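Local coordinates for protein 6-pyruvoyl tetrahydrobiopterin synthase (Plasmodium vivax, PDB 3LX3) that belongs to the 6-pyruvoyl tetrahydropterin synthase family and binds a zinc ion and 2-amino-1,5-dihydropteridine-4,6-dione, at residues Gly138-Ile149 / Val159-Ser167. Numbering follows the deposited sequence.
Sequences GLYILNQLIEEI and VNYMEVTVS
Gly-138 meets Val-166 backbone to side chain: its bare CA is what the valine methyl CG2 touches, at 3.6 Å, and the two CA atoms lie 5.6 Å apart. A turn later Ile-141 reaches two strand residues with separate branches: the side chains of Ile-141 and Val-164 cross at about a right angle, CG2 meeting CG1, and CD1 goes to CG2 of Val-166. Leu-142 holds CG anti to its backbone N (chi1 176°), which swings CD1 over the strand to within 4.0 Å of Met-162 CB, while its CA rests 3.8 Å from Val-164 CG2. Here helix 134-149 packs on the antiparallel sheet, as in the T-fold of this family, in which two helices cover one sheet face, and alternate strand residues Met-162, Val-164 and Val-166 turn toward it. Beta-branched valine suits an extended strand and offers two methyls. Leu-145 sets CD1 3.6 Å from Val-164 CG2 and also touches Val-78 and Val-81 of helix 71-85, so this leucine packs at once on strand and neighbouring helix. Ile-146 brings CG1 3.9 Å from Met-162 CE; the unbranched methionine, bent at chi2 and chi3, can fold its methyl back to the helix. That same CE meets Ile-149 CD1 at 4.0 Å.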
ATOM      1  N   GLY A 138      15.995  -7.362  15.174  1.00 18.41           N
ATOM      2  CA  GLY A 138      16.666  -7.141  13.907  1.00 20.11           C
ATOM      3  C   GLY A 138      18.124  -7.605  13.894  1.00 18.32           C
ATOM      4  O   GLY A 138      18.586  -8.230  12.932  1.00 20.21           O
ATOM      5  N   LEU A 139      18.890  -7.297  14.934  1.00 18.87           N
ATOM      6  CA  LEU A 139      20.262  -7.779  15.033  1.00 18.22           C
ATOM      7  C   LEU A 139      20.343  -9.305  14.962  1.00 19.78           C
ATOM      8  O   LEU A 139      21.199  -9.852  14.287  1.00 21.45           O
ATOM      9  CB  LEU A 139      20.980  -7.272  16.311  1.00 22.15           C
ATOM     10  CG  LEU A 139      21.463  -5.837  16.432  1.00 28.01           C
ATOM     11  CD1 LEU A 139      22.087  -5.679  17.836  1.00 31.75           C
ATOM     12  CD2 LEU A 139      22.508  -5.478  15.352  1.00 29.71           C
ATOM     13  N   TYR A 140      19.443  -9.977  15.686  1.00 19.72           N
ATOM     14  CA  TYR A 140      19.401 -11.420  15.707  1.00 19.04           C
ATOM     15  C   TYR A 140      19.128 -11.949  14.289  1.00 19.06           C
ATOM     16  O   TYR A 140      19.803 -12.870  13.813  1.00 20.46           O
ATOM     17  CB  TYR A 140      18.307 -11.907  16.683  1.00 18.91           C
ATOM     18  CG  TYR A 140      18.077 -13.373  16.552  1.00 18.10           C
ATOM     19  CD1 TYR A 140      18.990 -14.272  17.052  1.00 21.93           C
ATOM     20  CD2 TYR A 140      16.937 -13.857  15.912  1.00 18.93           C
ATOM     21  CE1 TYR A 140      18.798 -15.627  16.925  1.00 20.46           C
ATOM     22  CE2 TYR A 140      16.742 -15.216  15.778  1.00 21.42           C
ATOM     23  CZ  TYR A 140      17.668 -16.088  16.294  1.00 20.66           C
ATOM     24  OH  TYR A 140      17.483 -17.449  16.154  1.00 25.98           O
ATOM     25  N   ILE A 141      18.135 -11.353  13.626  1.00 18.06           N
ATOM     26  CA  ILE A 141      17.748 -11.824  12.281  1.00 18.43           C
ATOM     27  C   ILE A 141      18.871 -11.607  11.290  1.00 19.26           C
ATOM     28  O   ILE A 141      19.134 -12.483  10.440  1.00 20.65           O
ATOM     29  CB  ILE A 141      16.454 -11.184  11.823  1.00 19.29           C
ATOM     30  CG1 ILE A 141      15.309 -11.733  12.666  1.00 21.81           C
ATOM     31  CG2 ILE A 141      16.197 -11.417  10.317  1.00 19.55           C
ATOM     32  CD1 ILE A 141      13.975 -11.197  12.332  1.00 21.23           C
ATOM     33  N   LEU A 142      19.520 -10.461  11.363  1.00 18.09           N
ATOM     34  CA  LEU A 142      20.651 -10.197  10.476  1.00 19.72           C
ATOM     35  C   LEU A 142      21.728 -11.275  10.616  1.00 21.77           C
ATOM     36  O   LEU A 142      22.241 -11.808   9.624  1.00 20.86           O
ATOM     37  CB  LEU A 142      21.270  -8.822  10.773  1.00 18.57           C
ATOM     38  CG  LEU A 142      22.526  -8.420   9.993  1.00 20.94           C
ATOM     39  CD1 LEU A 142      22.221  -8.389   8.502  1.00 23.15           C
ATOM     40  CD2 LEU A 142      23.012  -7.065  10.493  1.00 22.43           C
ATOM     41  N   ASN A 143      22.102 -11.583  11.863  1.00 20.82           N
ATOM     42  CA  ASN A 143      23.101 -12.609  12.096  1.00 24.23           C
ATOM     43  C   ASN A 143      22.651 -13.971  11.551  1.00 22.89           C
ATOM     44  O   ASN A 143      23.418 -14.679  10.884  1.00 23.30           O
ATOM     45  CB  ASN A 143      23.411 -12.724  13.585  0.50 23.43           C
ATOM     46  CG  ASN A 143      24.579 -13.636  13.857  0.50 27.51           C
ATOM     47  OD1 ASN A 143      25.707 -13.317  13.513  0.50 26.83           O
ATOM     48  ND2 ASN A 143      24.311 -14.777  14.478  0.50 30.39           N
ATOM     49  N   GLN A 144      21.406 -14.326  11.796  1.00 21.45           N
ATOM     50  CA  GLN A 144      20.855 -15.605  11.325  1.00 21.19           C
ATOM     51  C   GLN A 144      20.832 -15.669   9.814  1.00 24.69           C
ATOM     52  O   GLN A 144      21.110 -16.723   9.229  1.00 26.08           O
ATOM     53  CB  GLN A 144      19.454 -15.852  11.870  1.00 24.46           C
ATOM     54  CG  GLN A 144      19.376 -16.163  13.334  1.00 23.88           C
ATOM     55  CD  GLN A 144      20.176 -17.386  13.732  1.00 28.46           C
ATOM     56  OE1 GLN A 144      21.150 -17.298  14.476  1.00 36.03           O
ATOM     57  NE2 GLN A 144      19.810 -18.508  13.173  1.00 31.66           N
ATOM     58  N   LEU A 145      20.511 -14.549   9.175  1.00 21.70           N
ATOM     59  CA  LEU A 145      20.442 -14.525   7.702  1.00 21.61           C
ATOM     60  C   LEU A 145      21.790 -14.693   7.045  1.00 24.21           C
ATOM     61  O   LEU A 145      21.931 -15.384   6.017  1.00 24.66           O
ATOM     62  CB  LEU A 145      19.772 -13.245   7.187  1.00 24.57           C
ATOM     63  CG  LEU A 145      18.256 -13.246   7.167  1.00 27.70           C
ATOM     64  CD1 LEU A 145      17.727 -11.854   6.755  1.00 27.48           C
ATOM     65  CD2 LEU A 145      17.757 -14.360   6.173  1.00 28.50           C
ATOM     66  N   ILE A 146      22.807 -14.057   7.609  1.00 22.77           N
ATOM     67  CA  ILE A 146      24.125 -14.196   7.066  1.00 23.52           C
ATOM     68  C   ILE A 146      24.565 -15.655   7.214  1.00 27.43           C
ATOM     69  O   ILE A 146      25.144 -16.217   6.292  1.00 26.60           O
ATOM     70  CB  ILE A 146      25.106 -13.194   7.730  1.00 24.29           C
ATOM     71  CG1 ILE A 146      24.787 -11.779   7.240  1.00 24.54           C
ATOM     72  CG2 ILE A 146      26.562 -13.596   7.461  1.00 25.61           C
ATOM     73  CD1 ILE A 146      25.366 -10.707   8.121  1.00 22.70           C
ATOM     74  N   GLU A 147      24.248 -16.279   8.349  1.00 25.63           N
ATOM     75  CA  GLU A 147      24.569 -17.704   8.543  1.00 28.79           C
ATOM     76  C   GLU A 147      23.846 -18.617   7.551  1.00 29.29           C
ATOM     77  O   GLU A 147      24.432 -19.551   6.997  1.00 30.54           O
ATOM     78  CB  GLU A 147      24.262 -18.164   9.979  1.00 32.13           C
ATOM     79  CG  GLU A 147      25.190 -17.603  11.047  1.00 43.69           C
ATOM     80  CD  GLU A 147      25.107 -18.372  12.382  1.00 53.89           C
ATOM     81  OE1 GLU A 147      24.875 -19.607  12.360  1.00 59.78           O
ATOM     82  OE2 GLU A 147      25.297 -17.740  13.445  1.00 57.85           O
ATOM     83  N   GLU A 148      22.569 -18.337   7.325  1.00 26.99           N
ATOM     84  CA  GLU A 148      21.736 -19.178   6.455  1.00 27.83           C
ATOM     85  C   GLU A 148      22.061 -19.043   4.982  1.00 29.23           C
ATOM     86  O   GLU A 148      22.040 -20.050   4.257  1.00 29.85           O
ATOM     87  CB  GLU A 148      20.248 -18.877   6.665  1.00 27.74           C
ATOM     88  CG  GLU A 148      19.730 -19.291   8.033  1.00 33.87           C
ATOM     89  CD  GLU A 148      19.394 -20.768   8.144  1.00 37.21           C
ATOM     90  OE1 GLU A 148      19.592 -21.522   7.169  1.00 37.06           O
ATOM     91  OE2 GLU A 148      18.886 -21.152   9.226  1.00 47.54           O
ATOM     92  N   ILE A 149      22.328 -17.821   4.524  1.00 27.43           N
ATOM     93  CA  ILE A 149      22.770 -17.618   3.127  1.00 25.67           C
ATOM     94  C   ILE A 149      24.196 -18.114   2.922  1.00 29.19           C
ATOM     95  O   ILE A 149      24.522 -18.637   1.837  1.00 30.43           O
ATOM     96  CB  ILE A 149      22.596 -16.148   2.669  1.00 24.88           C
ATOM     97  CG1 ILE A 149      21.129 -15.735   2.803  1.00 25.78           C
ATOM     98  CG2 ILE A 149      23.058 -15.972   1.186  1.00 25.92           C
ATOM     99  CD1 ILE A 149      20.842 -14.209   2.704  1.00 26.22           C
ATOM    100  N   VAL A 159      29.127  -9.718  -2.543  1.00 22.01           N
ATOM    101  CA  VAL A 159      28.303  -8.970  -1.610  1.00 24.04           C
ATOM    102  C   VAL A 159      29.195  -8.416  -0.502  1.00 23.41           C
ATOM    103  O   VAL A 159      29.990  -9.151   0.062  1.00 24.22           O
ATOM    104  CB  VAL A 159      27.180  -9.837  -1.028  1.00 22.71           C
ATOM    105  CG1 VAL A 159      26.385  -9.068   0.062  1.00 21.51           C
ATOM    106  CG2 VAL A 159      26.220 -10.233  -2.150  1.00 22.80           C
ATOM    107  N   ASN A 160      29.086  -7.114  -0.244  1.00 22.24           N
ATOM    108  CA  ASN A 160      29.854  -6.485   0.835  1.00 22.09           C
ATOM    109  C   ASN A 160      29.051  -5.733   1.904  1.00 21.93           C
ATOM    110  O   ASN A 160      29.617  -5.069   2.777  1.00 23.97           O
ATOM    111  CB  ASN A 160      30.969  -5.606   0.304  1.00 26.73           C
ATOM    112  CG  ASN A 160      30.488  -4.348  -0.354  1.00 30.28           C
ATOM    113  OD1 ASN A 160      29.319  -4.064  -0.434  1.00 27.20           O
ATOM    114  ND2 ASN A 160      31.445  -3.535  -0.773  1.00 34.71           N
ATOM    115  N   TYR A 161      27.728  -5.875   1.836  1.00 19.80           N
ATOM    116  CA  TYR A 161      26.845  -5.161   2.748  1.00 20.61           C
ATOM    117  C   TYR A 161      25.533  -5.901   2.856  1.00 19.44           C
ATOM    118  O   TYR A 161      24.941  -6.276   1.837  1.00 20.27           O
ATOM    119  CB  TYR A 161      26.586  -3.772   2.191  1.00 22.03           C
ATOM    120  CG  TYR A 161      25.697  -2.884   3.027  1.00 20.69           C
ATOM    121  CD1 TYR A 161      26.223  -2.138   4.084  1.00 26.71           C
ATOM    122  CD2 TYR A 161      24.359  -2.760   2.741  1.00 20.94           C
ATOM    123  CE1 TYR A 161      25.380  -1.296   4.845  1.00 25.04           C
ATOM    124  CE2 TYR A 161      23.517  -1.926   3.501  1.00 23.04           C
ATOM    125  CZ  TYR A 161      24.053  -1.196   4.526  1.00 24.25           C
ATOM    126  OH  TYR A 161      23.275  -0.382   5.314  1.00 25.61           O
ATOM    127  N   MET A 162      25.094  -6.131   4.109  1.00 19.54           N
ATOM    128  CA  MET A 162      23.841  -6.823   4.410  1.00 19.14           C
ATOM    129  C   MET A 162      23.095  -5.970   5.419  1.00 19.21           C
ATOM    130  O   MET A 162      23.700  -5.451   6.355  1.00 19.73           O
ATOM    131  CB  MET A 162      24.123  -8.204   5.028  1.00 21.12           C
ATOM    132  CG  MET A 162      24.753  -9.175   4.025  1.00 21.79           C
ATOM    133  SD  MET A 162      23.542  -9.841   2.916  1.00 23.82           S
ATOM    134  CE  MET A 162      22.707 -10.948   4.028  1.00 21.40           C
ATOM    135  N   GLU A 163      21.797  -5.805   5.182  1.00 19.21           N
ATOM    136  CA  GLU A 163      20.977  -4.911   6.014  1.00 18.43           C
ATOM    137  C   GLU A 163      19.570  -5.471   6.158  1.00 17.16           C
ATOM    138  O   GLU A 163      18.912  -5.827   5.180  1.00 20.12           O
ATOM    139  CB  GLU A 163      20.927  -3.528   5.368  1.00 20.14           C
ATOM    140  CG  GLU A 163      19.998  -2.527   6.026  1.00 20.66           C
ATOM    141  CD  GLU A 163      19.724  -1.332   5.118  1.00 21.08           C
ATOM    142  OE1 GLU A 163      20.655  -0.527   4.926  1.00 27.91           O
ATOM    143  OE2 GLU A 163      18.577  -1.193   4.684  1.00 23.64           O
ATOM    144  N   VAL A 164      19.115  -5.577   7.399  1.00 16.60           N
ATOM    145  CA  VAL A 164      17.783  -6.026   7.727  1.00 17.29           C
ATOM    146  C   VAL A 164      16.956  -4.910   8.348  1.00 17.31           C
ATOM    147  O   VAL A 164      17.446  -4.153   9.198  1.00 18.34           O
ATOM    148  CB  VAL A 164      17.865  -7.229   8.726  1.00 20.37           C
ATOM    149  CG1 VAL A 164      16.620  -7.448   9.523  1.00 25.49           C
ATOM    150  CG2 VAL A 164      18.307  -8.512   7.962  1.00 21.79           C
ATOM    151  N   THR A 165      15.700  -4.821   7.905  1.00 16.93           N
ATOM    152  CA  THR A 165      14.686  -3.967   8.512  1.00 17.04           C
ATOM    153  C   THR A 165      13.631  -4.882   9.097  1.00 17.94           C
ATOM    154  O   THR A 165      13.103  -5.742   8.416  1.00 20.46           O
ATOM    155  CB  THR A 165      14.080  -2.984   7.500  1.00 17.78           C
ATOM    156  OG1 THR A 165      15.141  -2.156   6.981  1.00 19.79           O
ATOM    157  CG2 THR A 165      13.019  -2.133   8.178  1.00 19.07           C
ATOM    158  N   VAL A 166      13.332  -4.690  10.381  1.00 17.11           N
ATOM    159  CA  VAL A 166      12.226  -5.395  11.063  1.00 17.46           C
ATOM    160  C   VAL A 166      11.222  -4.348  11.508  1.00 18.22           C
ATOM    161  O   VAL A 166      11.553  -3.278  12.038  1.00 17.74           O
ATOM    162  CB  VAL A 166      12.734  -6.185  12.275  1.00 17.98           C
ATOM    163  CG1 VAL A 166      11.516  -6.775  13.065  1.00 23.51           C
ATOM    164  CG2 VAL A 166      13.701  -7.281  11.859  1.00 20.14           C
ATOM    165  N   SER A 167       9.949  -4.651  11.287  1.00 20.78           N
ATOM    166  CA  SER A 167       8.878  -3.822  11.857  1.00 25.21           C
ATOM    167  C   SER A 167       7.983  -4.620  12.780  1.00 22.94           C
ATOM    168  O   SER A 167       7.646  -5.755  12.446  1.00 20.79           O
ATOM    169  CB  SER A 167       8.095  -3.204  10.741  1.00 24.97           C
ATOM    170  OG  SER A 167       7.403  -4.109   9.951  1.00 29.73           O
TER